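Local coordinates for protein beta-galactosidase (Bacteroides thetaiotaomicron, PDB 5MUJ) that probably hydrolyses an arabinofuranosyl linkage of the plant pectin rhamnogalacturonan II, and binds a chain B glycan of that pectin at the centre of a propeller-like fold, at residues A[273-277]-A[334-338]; A[62-66]-A[124-128]; A[164-169]-A[188-193]. All coordinates share one frame; numbering follows the deposited sequence. Where two conformers were deposited one is given.

Interaction 1: residues A[273-277]-A[334-338]. With RAM (alpha-L-rhamnopyranose), chain B.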
ATOM      1  N   ASP A 273       4.493  -1.967  -2.538  1.00 13.85           N
ATOM      2  CA  ASP A 273       3.554  -1.735  -1.456  1.00 12.97           C
ATOM      3  C   ASP A 273       3.954  -2.433  -0.162  1.00 12.39           C
ATOM      4  O   ASP A 273       3.207  -3.217   0.411  1.00 14.72           O
ATOM      5  CB  ASP A 273       2.116  -2.045  -1.906  1.00 14.66           C
ATOM      6  CG  ASP A 273       1.620  -1.074  -2.998  1.00 13.59           C
ATOM      7  OD1 ASP A 273       2.464  -0.462  -3.714  1.00 15.27           O
ATOM      8  OD2 ASP A 273       0.387  -0.879  -3.118  1.00 17.99           O
ATOM      9  N   ALA A 274       5.130  -2.094   0.318  1.00 10.54           N
ATOM     10  CA  ALA A 274       5.640  -2.577   1.566  1.00 10.65           C
ATOM     11  C   ALA A 274       4.758  -2.097   2.721  1.00 12.85           C
ATOM     12  O   ALA A 274       4.461  -0.901   2.837  1.00 15.55           O
ATOM     13  CB  ALA A 274       7.094  -2.169   1.783  1.00 12.22           C
ATOM     14  N   HIS A 275       4.371  -3.072   3.541  1.00 11.91           N
ATOM     15  CA  HIS A 275       3.501  -2.910   4.718  1.00 11.09           C
ATOM     16  C   HIS A 275       4.166  -3.683   5.841  1.00 10.51           C
ATOM     17  O   HIS A 275       4.219  -4.909   5.803  1.00 12.03           O
ATOM     18  CB  HIS A 275       2.061  -3.404   4.398  1.00 10.07           C
ATOM     19  CG  HIS A 275       1.175  -3.643   5.596  1.00 10.78           C
ATOM     20  ND1 HIS A 275       0.896  -2.673   6.535  1.00 10.90           N
ATOM     21  CD2 HIS A 275       0.478  -4.745   5.969  1.00 10.56           C
ATOM     22  CE1 HIS A 275       0.063  -3.174   7.452  1.00 10.73           C
ATOM     23  NE2 HIS A 275      -0.192  -4.430   7.131  1.00 11.68           N
ATOM     24  N   ILE A 276       4.690  -2.955   6.820  1.00 11.21           N
ATOM     25  CA  ILE A 276       5.528  -3.497   7.904  1.00 14.40           C
ATOM     26  C   ILE A 276       4.804  -3.533   9.251  1.00 13.89           C
ATOM     27  O   ILE A 276       4.232  -2.536   9.682  1.00 13.85           O
ATOM     28  CB  ILE A 276       6.835  -2.686   8.055  1.00 17.07           C
ATOM     29  CG1 ILE A 276       7.581  -2.693   6.714  1.00 19.29           C
ATOM     30  CG2 ILE A 276       7.726  -3.283   9.162  1.00 17.60           C
ATOM     31  CD1 ILE A 276       8.899  -1.983   6.739  1.00 19.91           C
ATOM     32  N   GLN A 277       4.837  -4.705   9.898  1.00 13.26           N
ATOM     33  CA  GLN A 277       4.421  -4.841  11.287  1.00 12.83           C
ATOM     34  C   GLN A 277       5.529  -5.480  12.108  1.00 13.11           C
ATOM     35  O   GLN A 277       6.373  -6.190  11.572  1.00 16.11           O
ATOM     36  CB  GLN A 277       3.140  -5.667  11.354  1.00 14.64           C
ATOM     37  CG  GLN A 277       1.991  -4.891  10.738  1.00 16.43           C
ATOM     38  CD  GLN A 277       0.661  -5.530  10.958  1.00 15.72           C
ATOM     39  OE1 GLN A 277       0.285  -5.839  12.100  1.00 16.30           O
ATOM     40  NE2 GLN A 277      -0.080  -5.718   9.864  1.00 14.53           N
ATOM     41  N   LYS A 334      -1.321  -6.586  -3.299  1.00 11.02           N
ATOM     42  CA  LYS A 334      -1.236  -5.392  -2.446  1.00 12.29           C
ATOM     43  C   LYS A 334      -1.831  -5.773  -1.130  1.00 12.03           C
ATOM     44  O   LYS A 334      -2.762  -6.568  -1.125  1.00 12.24           O
ATOM     45  CB  LYS A 334      -1.823  -4.149  -3.099  1.00 11.87           C
ATOM     46  CG  LYS A 334      -1.312  -3.928  -4.521  1.00 14.27           C
ATOM     47  CD  LYS A 334      -1.779  -2.616  -5.064  1.00 16.64           C
ATOM     48  CE  LYS A 334      -1.301  -2.426  -6.487  1.00 17.32           C
ATOM     49  NZ  LYS A 334      -1.791  -1.142  -7.021  1.00 17.42           N
ATOM     50  N   SER A 335      -1.223  -5.363  -0.024  1.00 12.57           N
ATOM     51  CA  SER A 335      -1.607  -5.863   1.314  1.00 12.46           C
ATOM     52  C   SER A 335      -1.904  -4.800   2.328  1.00 11.48           C
ATOM     53  O   SER A 335      -1.276  -3.744   2.404  1.00 13.75           O
ATOM     54  CB  SER A 335      -0.471  -6.718   1.900  1.00 14.78           C
ATOM     55  OG  SER A 335      -0.157  -7.803   1.047  1.00 15.45           O
ATOM     56  N   TYR A 336      -2.907  -5.106   3.145  1.00 10.69           N
ATOM     57  CA  TYR A 336      -2.990  -4.575   4.490  1.00 11.21           C
ATOM     58  C   TYR A 336      -3.556  -5.673   5.390  1.00 11.66           C
ATOM     59  O   TYR A 336      -4.544  -6.288   5.048  1.00 11.76           O
ATOM     60  CB  TYR A 336      -3.831  -3.296   4.548  1.00 10.47           C
ATOM     61  CG  TYR A 336      -3.320  -2.350   5.573  1.00 10.77           C
ATOM     62  CD1 TYR A 336      -3.653  -2.496   6.922  1.00 10.54           C
ATOM     63  CD2 TYR A 336      -2.406  -1.317   5.222  1.00 11.77           C
ATOM     64  CE1 TYR A 336      -3.133  -1.660   7.882  1.00 12.56           C
ATOM     65  CE2 TYR A 336      -1.902  -0.466   6.185  1.00 12.15           C
ATOM     66  CZ  TYR A 336      -2.268  -0.636   7.516  1.00 12.68           C
ATOM     67  OH  TYR A 336      -1.800   0.192   8.514  1.00 13.99           O
ATOM     68  N   VAL A 337      -2.895  -5.931   6.513  1.00 11.19           N
ATOM     69  CA  VAL A 337      -3.168  -7.102   7.334  1.00 13.42           C
ATOM     70  C   VAL A 337      -3.515  -6.688   8.777  1.00 13.65           C
ATOM     71  O   VAL A 337      -2.791  -5.927   9.439  1.00 16.24           O
ATOM     72  CB  VAL A 337      -1.983  -8.097   7.302  1.00 12.70           C
ATOM     73  CG1 VAL A 337      -2.350  -9.423   7.958  1.00 14.04           C
ATOM     74  CG2 VAL A 337      -1.540  -8.373   5.879  1.00 11.87           C
ATOM     75  N   ILE A 338      -4.639  -7.187   9.275  1.00 14.75           N
ATOM     76  CA  ILE A 338      -5.047  -6.899  10.627  1.00 15.27           C
ATOM     77  C   ILE A 338      -5.144  -8.244  11.316  1.00 17.32           C
ATOM     78  O   ILE A 338      -5.805  -9.134  10.786  1.00 18.95           O
ATOM     79  CB  ILE A 338      -6.448  -6.242  10.668  1.00 16.52           C
ATOM     80  CG1 ILE A 338      -6.476  -4.903   9.918  1.00 16.31           C
ATOM     81  CG2 ILE A 338      -6.900  -6.045  12.099  1.00 17.79           C
ATOM     82  CD1 ILE A 338      -5.641  -3.792  10.533  1.00 17.08           C
TER
HETATM   83  C1  RAM B   6       0.979  -1.433 -12.055  1.00 16.05           C
HETATM   84  C2  RAM B   6       0.276  -0.824 -10.869  1.00 16.96           C
HETATM   85  C3  RAM B   6      -1.088  -1.496 -10.728  1.00 14.81           C
HETATM   86  C4  RAM B   6      -0.855  -2.999 -10.566  1.00 15.73           C
HETATM   87  C5  RAM B   6      -0.011  -3.664 -11.662  1.00 14.63           C
HETATM   88  C6  RAM B   6       0.524  -5.020 -11.233  1.00 14.55           C
HETATM   89  O2  RAM B   6       1.104  -1.030  -9.693  1.00 16.13           O
HETATM   90  O3  RAM B   6      -1.835  -0.969  -9.627  1.00 15.73           O
HETATM   91  O4  RAM B   6      -2.114  -3.650 -10.612  1.00 15.32           O
HETATM   92  O5  RAM B   6       1.083  -2.865 -12.178  1.00 14.93           O
HETATM   93  O   HOH W   1       1.531  -4.972  -0.575  1.00 17.89           O
HETATM   94  O   HOH W   2      -0.594   0.603  -5.077  1.00 18.06           O
HETATM   95  O   HOH W   3       0.618  -2.344   1.399  1.00 20.74           O
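H275 meets Y336 and D273 meets K334 where two strand segments, 273-277 and 334-338, run in nearly the same direction, their axes 7.0 Å apart and inclined by 16°. At that spacing side chains and water, not paired backbones, join the strands. The H275 imidazole lies face to face with the phenol ring, the centroids 4.0 Å apart and the planes 30° from parallel. CE1 of H275 sits over the centre of the Y336 ring, 3.4 Å from its CZ, whereas Y336 covers the imidazole nearer its rim. CB of the histidine already points to the neighbouring strand, and with CG anti to the backbone N (chi1 164°) the ring lies where Y336 can cover it. Replacing Y336 by an alanine is likely to remove the ring that covers this face of the imidazole and to let H275 turn more freely about its CB-CG bond. Further along, the Q277 amide donates from NE2 to V337 O (2.8 Å), the carbonyl oxygen somewhat tilted from the amide plane. Y137 takes up OE1 of the same amide. At the other end, D273 OD2 comes within 3.4 Å of K334 CD, part of an extended lysine chain. The two charged ends stay 4.5 Å apart, OD2 to NZ, and one water joins them, donating to OD2 and accepting from NZ. Another water donates to D273 O and accepts a weak bond from S335 N. K334 NZ donates a hydrogen bond to O3 of a bound rhamnose at 2.6 Å and forms a salt bridge with D61. Such parallel neighbours are the innermost strands of successive blades in a five-bladed beta-propeller, and here their end supplies a lysine to the central glycan pocket.

Interaction 2: residues A[62-66]-A[124-128]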
ATOM      1  N   CYS A  62      -5.726  -0.100  -2.911  1.00  9.06           N
ATOM      2  CA  CYS A  62      -4.811   0.500  -1.955  1.00 10.83           C
ATOM      3  C   CYS A  62      -5.434   0.723  -0.588  1.00  9.92           C
ATOM      4  O   CYS A  62      -5.520   1.847  -0.144  1.00 11.73           O
ATOM      5  CB  CYS A  62      -4.274   1.849  -2.460  1.00 11.22           C
ATOM      6  SG  CYS A  62      -3.390   1.868  -4.032  1.00 15.86           S
ATOM      7  N   PRO A  63      -5.939  -0.367   0.050  1.00 11.80           N
ATOM      8  CA  PRO A  63      -6.435  -0.264   1.385  1.00 11.99           C
ATOM      9  C   PRO A  63      -5.421   0.050   2.471  1.00 12.21           C
ATOM     10  O   PRO A  63      -4.302  -0.516   2.494  1.00 13.02           O
ATOM     11  CB  PRO A  63      -7.019  -1.667   1.643  1.00 11.90           C
ATOM     12  CG  PRO A  63      -6.134  -2.564   0.831  1.00 13.05           C
ATOM     13  CD  PRO A  63      -5.921  -1.773  -0.421  1.00 12.49           C
ATOM     14  N   THR A  64      -5.827   0.929   3.380  1.00 10.66           N
ATOM     15  CA  THR A  64      -5.144   1.095   4.643  1.00 10.08           C
ATOM     16  C   THR A  64      -6.217   0.997   5.724  1.00  9.89           C
ATOM     17  O   THR A  64      -7.180   1.773   5.708  1.00 12.76           O
ATOM     18  CB  THR A  64      -4.425   2.452   4.744  1.00 11.88           C
ATOM     19  OG1 THR A  64      -3.639   2.673   3.576  1.00 13.41           O
ATOM     20  CG2 THR A  64      -3.498   2.518   5.952  1.00 13.60           C
ATOM     21  N   VAL A  65      -6.046   0.052   6.633  1.00  9.83           N
ATOM     22  CA  VAL A  65      -7.082  -0.204   7.675  1.00  9.79           C
ATOM     23  C   VAL A  65      -6.558   0.185   9.039  1.00 11.20           C
ATOM     24  O   VAL A  65      -5.445  -0.159   9.426  1.00 12.38           O
ATOM     25  CB  VAL A  65      -7.595  -1.664   7.710  1.00 11.18           C
ATOM     26  CG1 VAL A  65      -8.581  -1.888   8.896  1.00 11.44           C
ATOM     27  CG2 VAL A  65      -8.265  -2.038   6.405  1.00 11.91           C
ATOM     28  N   PHE A  66      -7.406   0.894   9.774  1.00 11.54           N
ATOM     29  CA  PHE A  66      -7.071   1.307  11.119  1.00 12.30           C
ATOM     30  C   PHE A  66      -8.318   1.425  12.009  1.00 13.75           C
ATOM     31  O   PHE A  66      -9.428   1.301  11.540  1.00 15.38           O
ATOM     32  CB  PHE A  66      -6.273   2.611  11.081  1.00 13.60           C
ATOM     33  CG  PHE A  66      -6.934   3.716  10.305  1.00 13.54           C
ATOM     34  CD1 PHE A  66      -6.852   3.724   8.913  1.00 11.52           C
ATOM     35  CD2 PHE A  66      -7.572   4.781  10.943  1.00 12.58           C
ATOM     36  CE1 PHE A  66      -7.455   4.722   8.180  1.00 13.89           C
ATOM     37  CE2 PHE A  66      -8.147   5.791  10.207  1.00 14.32           C
ATOM     38  CZ  PHE A  66      -8.066   5.769   8.824  1.00 13.60           C
ATOM     39  N   GLY A 124      -3.782   8.363  -1.297  1.00  9.41           N
ATOM     40  CA  GLY A 124      -3.206   8.475   0.032  1.00 11.09           C
ATOM     41  C   GLY A 124      -3.105   7.253   0.913  1.00 10.12           C
ATOM     42  O   GLY A 124      -3.901   6.286   0.785  1.00 13.27           O
ATOM     43  N   PHE A 125      -2.166   7.322   1.873  1.00  9.69           N
ATOM     44  CA  PHE A 125      -1.753   6.224   2.705  1.00 10.25           C
ATOM     45  C   PHE A 125      -1.488   6.776   4.113  1.00 10.94           C
ATOM     46  O   PHE A 125      -0.477   7.395   4.418  1.00 11.71           O
ATOM     47  CB  PHE A 125      -0.507   5.533   2.197  1.00 10.55           C
ATOM     48  CG  PHE A 125      -0.535   5.248   0.723  1.00 13.51           C
ATOM     49  CD1 PHE A 125      -1.290   4.221   0.196  1.00 15.07           C
ATOM     50  CD2 PHE A 125       0.174   6.054  -0.130  1.00 15.41           C
ATOM     51  CE1 PHE A 125      -1.317   3.996  -1.177  1.00 16.51           C
ATOM     52  CE2 PHE A 125       0.166   5.858  -1.494  1.00 17.30           C
ATOM     53  CZ  PHE A 125      -0.594   4.832  -2.028  1.00 16.99           C
ATOM     54  N   PRO A 126      -2.447   6.623   5.023  1.00 11.35           N
ATOM     55  CA  PRO A 126      -2.181   7.137   6.347  1.00 11.70           C
ATOM     56  C   PRO A 126      -0.829   6.722   6.937  1.00 12.28           C
ATOM     57  O   PRO A 126      -0.285   5.655   6.593  1.00 12.44           O
ATOM     58  CB  PRO A 126      -3.345   6.565   7.159  1.00 12.03           C
ATOM     59  CG  PRO A 126      -4.452   6.569   6.181  1.00 13.40           C
ATOM     60  CD  PRO A 126      -3.845   6.201   4.861  1.00 10.97           C
ATOM     61  N   ALA A 127      -0.310   7.599   7.797  1.00 11.44           N
ATOM     62  CA  ALA A 127       1.007   7.458   8.378  1.00 11.42           C
ATOM     63  C   ALA A 127       0.975   7.240   9.863  1.00 11.28           C
ATOM     64  O   ALA A 127      -0.060   7.435  10.536  1.00 14.55           O
ATOM     65  CB  ALA A 127       1.817   8.711   8.075  1.00 12.28           C
ATOM     66  N   LEU A 128       2.098   6.792  10.379  1.00 10.14           N
ATOM     67  CA  LEU A 128       2.348   6.563  11.760  1.00 12.10           C
ATOM     68  C   LEU A 128       1.361   5.531  12.365  1.00 11.30           C
ATOM     69  O   LEU A 128       0.847   5.730  13.476  1.00 12.89           O
ATOM     70  CB  LEU A 128       2.291   7.876  12.542  1.00 14.26           C
ATOM     71  CG  LEU A 128       3.015   9.092  11.944  1.00 14.27           C
ATOM     72  CD1 LEU A 128       2.996  10.232  12.947  1.00 15.80           C
ATOM     73  CD2 LEU A 128       4.438   8.786  11.507  1.00 14.12           C
TER
HETATM   74  O   HOH W   4      -5.057   4.020   1.704  1.00 14.50           O
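C62 and T64 face F125 and P126 across an interval whose polar link is a single water, with no direct hydrogen bond between the two segments. This water makes three bonds: it donates to C62 O and to G124 O, and accepts the proton of the T64 hydroxyl at 2.7 Å from OG1. Two carbonyls and a hydroxyl, all from buried residues, are thus satisfied by one molecule, and the direction of every bond follows from the water having just two protons to give. The axes of strands 62-66 and 124-126 lie 7.4 Å apart at 22°, too far for beta pairing, and the water spans the interval. Around the water the contact is apolar. The F125 ring presents its edge to C62, with CE1 3.9 Å from C62 CB. C62 SG lies near the ring plane as well, 4.1 Å from F125 CE1 and 84° off the ring normal, a sulfur-aromatic contact made at the edge. T64 and P126 pass alongside one another, pointing opposite ways. With OG1 beside the backbone N (chi1 -49°), the threonine can offer its hydroxyl to the water while its methyl, CG2, rests 3.9 Å from P126 CD. F66 closes the far end: its side chain lies roughly perpendicular to that of P126, and F66 CE1 touches P126 CG at 4.1 Å. L139, from a loop, packs on both F66 and P126, and T75 of strand 71-79 touches T64 and P126 from the same blade as T64. Each strand is the first of its own four-stranded antiparallel sheet, and side-chain packing about a bridging water is how these two inner strands of adjacent propeller blades meet.

Interaction 3: residues A[164-169]-A[188-193]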
ATOM      1  N   PRO A 164       4.976  11.838 -14.382  1.00 16.84           N
ATOM      2  CA  PRO A 164       5.449  11.105 -13.219  1.00 15.85           C
ATOM      3  C   PRO A 164       4.651  11.364 -11.930  1.00 15.45           C
ATOM      4  O   PRO A 164       3.883  12.338 -11.821  1.00 16.21           O
ATOM      5  CB  PRO A 164       6.936  11.531 -13.092  1.00 17.26           C
ATOM      6  CG  PRO A 164       7.012  12.820 -13.789  1.00 20.62           C
ATOM      7  CD  PRO A 164       6.029  12.726 -14.919  1.00 17.73           C
ATOM      8  N   LEU A 165       4.841  10.475 -10.965  1.00 13.67           N
ATOM      9  CA  LEU A 165       4.213  10.631  -9.650  1.00 11.47           C
ATOM     10  C   LEU A 165       5.268  10.844  -8.570  1.00 12.46           C
ATOM     11  O   LEU A 165       6.371  10.274  -8.649  1.00 12.40           O
ATOM     12  CB  LEU A 165       3.333   9.453  -9.339  1.00 10.88           C
ATOM     13  CG  LEU A 165       2.406   9.027 -10.441  1.00 11.76           C
ATOM     14  CD1 LEU A 165       2.169   7.524 -10.305  1.00 15.00           C
ATOM     15  CD2 LEU A 165       1.106   9.803 -10.412  1.00 13.97           C
ATOM     16  N   PHE A 166       4.985  11.756  -7.643  1.00 11.80           N
ATOM     17  CA  PHE A 166       5.898  12.122  -6.577  1.00 12.12           C
ATOM     18  C   PHE A 166       5.236  11.882  -5.230  1.00 12.33           C
ATOM     19  O   PHE A 166       3.997  11.801  -5.175  1.00 15.66           O
ATOM     20  CB  PHE A 166       6.341  13.606  -6.683  1.00 13.09           C
ATOM     21  CG  PHE A 166       6.686  14.063  -8.071  1.00 15.81           C
ATOM     22  CD1 PHE A 166       7.523  13.305  -8.892  1.00 15.66           C
ATOM     23  CD2 PHE A 166       6.174  15.246  -8.564  1.00 15.53           C
ATOM     24  CE1 PHE A 166       7.832  13.729 -10.180  1.00 15.86           C
ATOM     25  CE2 PHE A 166       6.492  15.684  -9.847  1.00 18.38           C
ATOM     26  CZ  PHE A 166       7.309  14.910 -10.651  1.00 17.86           C
ATOM     27  N   VAL A 167       6.008  11.821  -4.144  1.00 11.55           N
ATOM     28  CA  VAL A 167       5.470  11.634  -2.779  1.00 11.22           C
ATOM     29  C   VAL A 167       5.007  12.946  -2.161  1.00 11.73           C
ATOM     30  O   VAL A 167       5.755  13.830  -1.863  1.00 12.88           O
ATOM     31  CB  VAL A 167       6.482  10.925  -1.800  1.00 10.68           C
ATOM     32  CG1 VAL A 167       5.841  10.481  -0.462  1.00  8.56           C
ATOM     33  CG2 VAL A 167       7.016   9.675  -2.438  1.00 13.12           C
ATOM     34  N   GLY A 168       3.718  13.039  -1.861  1.00 12.16           N
ATOM     35  CA  GLY A 168       3.195  14.169  -1.116  1.00 11.76           C
ATOM     36  C   GLY A 168       2.946  13.892   0.370  1.00 11.21           C
ATOM     37  O   GLY A 168       2.968  12.750   0.814  1.00 13.59           O
ATOM     38  N   LEU A 169       2.740  14.960   1.125  1.00 12.27           N
ATOM     39  CA  LEU A 169       2.514  14.901   2.565  1.00 11.15           C
ATOM     40  C   LEU A 169       1.199  15.608   2.884  1.00 12.41           C
ATOM     41  O   LEU A 169       0.963  16.722   2.394  1.00 13.64           O
ATOM     42  CB  LEU A 169       3.621  15.631   3.332  1.00 12.05           C
ATOM     43  CG  LEU A 169       3.523  15.603   4.869  1.00 14.82           C
ATOM     44  CD1 LEU A 169       3.652  14.189   5.437  1.00 14.96           C
ATOM     45  CD2 LEU A 169       4.576  16.537   5.472  1.00 16.31           C
ATOM     46  N   PRO A 188       5.810  18.493  -3.412  1.00 14.53           N
ATOM     47  CA  PRO A 188       6.057  17.153  -2.890  1.00 14.37           C
ATOM     48  C   PRO A 188       7.128  17.156  -1.808  1.00 14.85           C
ATOM     49  O   PRO A 188       7.967  18.064  -1.767  1.00 18.09           O
ATOM     50  CB  PRO A 188       6.530  16.359  -4.103  1.00 16.77           C
ATOM     51  CG  PRO A 188       6.798  17.321  -5.191  1.00 17.31           C
ATOM     52  CD  PRO A 188       6.219  18.651  -4.827  1.00 15.97           C
ATOM     53  N   ILE A 189       7.131  16.140  -0.964  1.00 12.59           N
ATOM     54  CA  ILE A 189       8.223  15.933  -0.006  1.00 12.47           C
ATOM     55  C   ILE A 189       9.400  15.127  -0.568  1.00 14.90           C
ATOM     56  O   ILE A 189      10.530  15.288  -0.097  1.00 17.11           O
ATOM     57  CB  ILE A 189       7.754  15.371   1.366  1.00 11.97           C
ATOM     58  CG1 ILE A 189       6.846  14.122   1.236  1.00 12.78           C
ATOM     59  CG2 ILE A 189       7.142  16.509   2.181  1.00 13.22           C
ATOM     60  CD1 ILE A 189       6.748  13.336   2.527  1.00 12.99           C
ATOM     61  N   LEU A 190       9.136  14.262  -1.544  1.00 15.55           N
ATOM     62  CA  LEU A 190      10.180  13.608  -2.330  1.00 14.03           C
ATOM     63  C   LEU A 190       9.751  13.667  -3.764  1.00 12.01           C
ATOM     64  O   LEU A 190       8.575  13.548  -4.097  1.00 15.47           O
ATOM     65  CB  LEU A 190      10.438  12.143  -1.977  1.00 15.69           C
ATOM     66  CG  LEU A 190      10.723  11.651  -0.541  1.00 16.39           C
ATOM     67  CD1 LEU A 190       9.762  12.187   0.485  1.00 19.53           C
ATOM     68  CD2 LEU A 190      10.652  10.141  -0.522  1.00 16.84           C
ATOM     69  N   SER A 191      10.718  13.751  -4.654  1.00 11.75           N
ATOM     70  CA  SER A 191      10.412  13.792  -6.070  0.70 13.04           C
ATOM     71  C   SER A 191      11.590  13.186  -6.801  1.00 12.03           C
ATOM     72  O   SER A 191      12.678  13.108  -6.232  1.00 14.59           O
ATOM     73  CB  SER A 191      10.140  15.232  -6.493  0.70 14.55           C
ATOM     74  OG  SER A 191      10.434  15.465  -7.865  0.70 17.60           O
ATOM     75  N   ILE A 192      11.349  12.774  -8.040  1.00 12.53           N
ATOM     76  CA  ILE A 192      12.405  12.196  -8.935  1.00 13.91           C
ATOM     77  C   ILE A 192      13.484  13.212  -9.414  1.00 16.20           C
ATOM     78  O   ILE A 192      14.544  12.813  -9.864  1.00 20.64           O
ATOM     79  CB  ILE A 192      11.785  11.524 -10.200  1.00 16.47           C
ATOM     80  CG1 ILE A 192      11.295  12.590 -11.212  1.00 13.66           C
ATOM     81  CG2 ILE A 192      10.698  10.514  -9.805  1.00 15.87           C
ATOM     82  CD1 ILE A 192      10.809  12.124 -12.553  1.00 10.88           C
ATOM     83  N   HIS A 193      13.122  14.494  -9.343  1.00 17.62           N
ATOM     84  CA  HIS A 193      13.922  15.636  -9.725  1.00 16.10           C
ATOM     85  C   HIS A 193      14.793  16.161  -8.617  1.00 15.72           C
ATOM     86  O   HIS A 193      15.639  17.026  -8.877  1.00 17.91           O
ATOM     87  CB  HIS A 193      12.985  16.727 -10.211  1.00 18.30           C
ATOM     88  CG  HIS A 193      12.231  16.358 -11.448  1.00 23.19           C
ATOM     89  ND1 HIS A 193      12.843  15.821 -12.559  1.00 24.51           N
ATOM     90  CD2 HIS A 193      10.915  16.427 -11.740  1.00 26.02           C
ATOM     91  CE1 HIS A 193      11.938  15.591 -13.493  1.00 27.35           C
ATOM     92  NE2 HIS A 193      10.759  15.951 -13.019  1.00 26.14           N
TER
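V167 and L190 carry the backbone bonds of this contact. V167 N donates to L190 O at 3.1 Å, and the V167 carbonyl receives two N-H groups in return: a bond of 2.8 Å from I189 N and a weaker one of 3.4 Å from L190 N. With I189 and L190 both facing V167, the arrangement is a classic beta bulge on a single antiparallel bridge. It places segment 188-193, in the loop after strand 183-184, beside strand 166-172 of the same propeller blade. Apolar contacts extend the join to both sides. The V167 and L190 side chains lie side by side, CG2 of the valine 4.1 Å from CD2 of the leucine, while I189 CG2 packs on L169 CB at 3.8 Å. P164 CB meets the tip of I192, CD1, at 4.0 Å. Aromatic packing centres on F166. Its CG is anti to the carbonyl carbon (chi1 -43°), which lays the ring along the loop; P188 runs beside it in the same direction, I192 CG1 approaches F166 CE1 at 3.8 Å, and the H193 ring meets it obliquely, planes at 65°.

Along the chain the contacts come in the order 2, 3, 1, each closing before the next opens. Interactions 1 and 2 both join innermost strands of neighbouring blades; their centres are 9 Å apart and they touch directly, Y336 CE2 lying 3.4 Å from T64 CG2. Strands 270-279, 331-340, 59-68 and 121-126 therefore follow one another around the propeller core, through the blade that pairs the N-terminal strand 45-51 with C-terminal strands. Interaction 3 lies farther out, its centre about 18 Å from that of interaction 2 and 21 Å from that of interaction 1. It shares with interaction 2 the sheet containing strands 121-126 and 166-172, so one blade is joined at its inner strand to the neighbouring blade and, farther out, to its own loop.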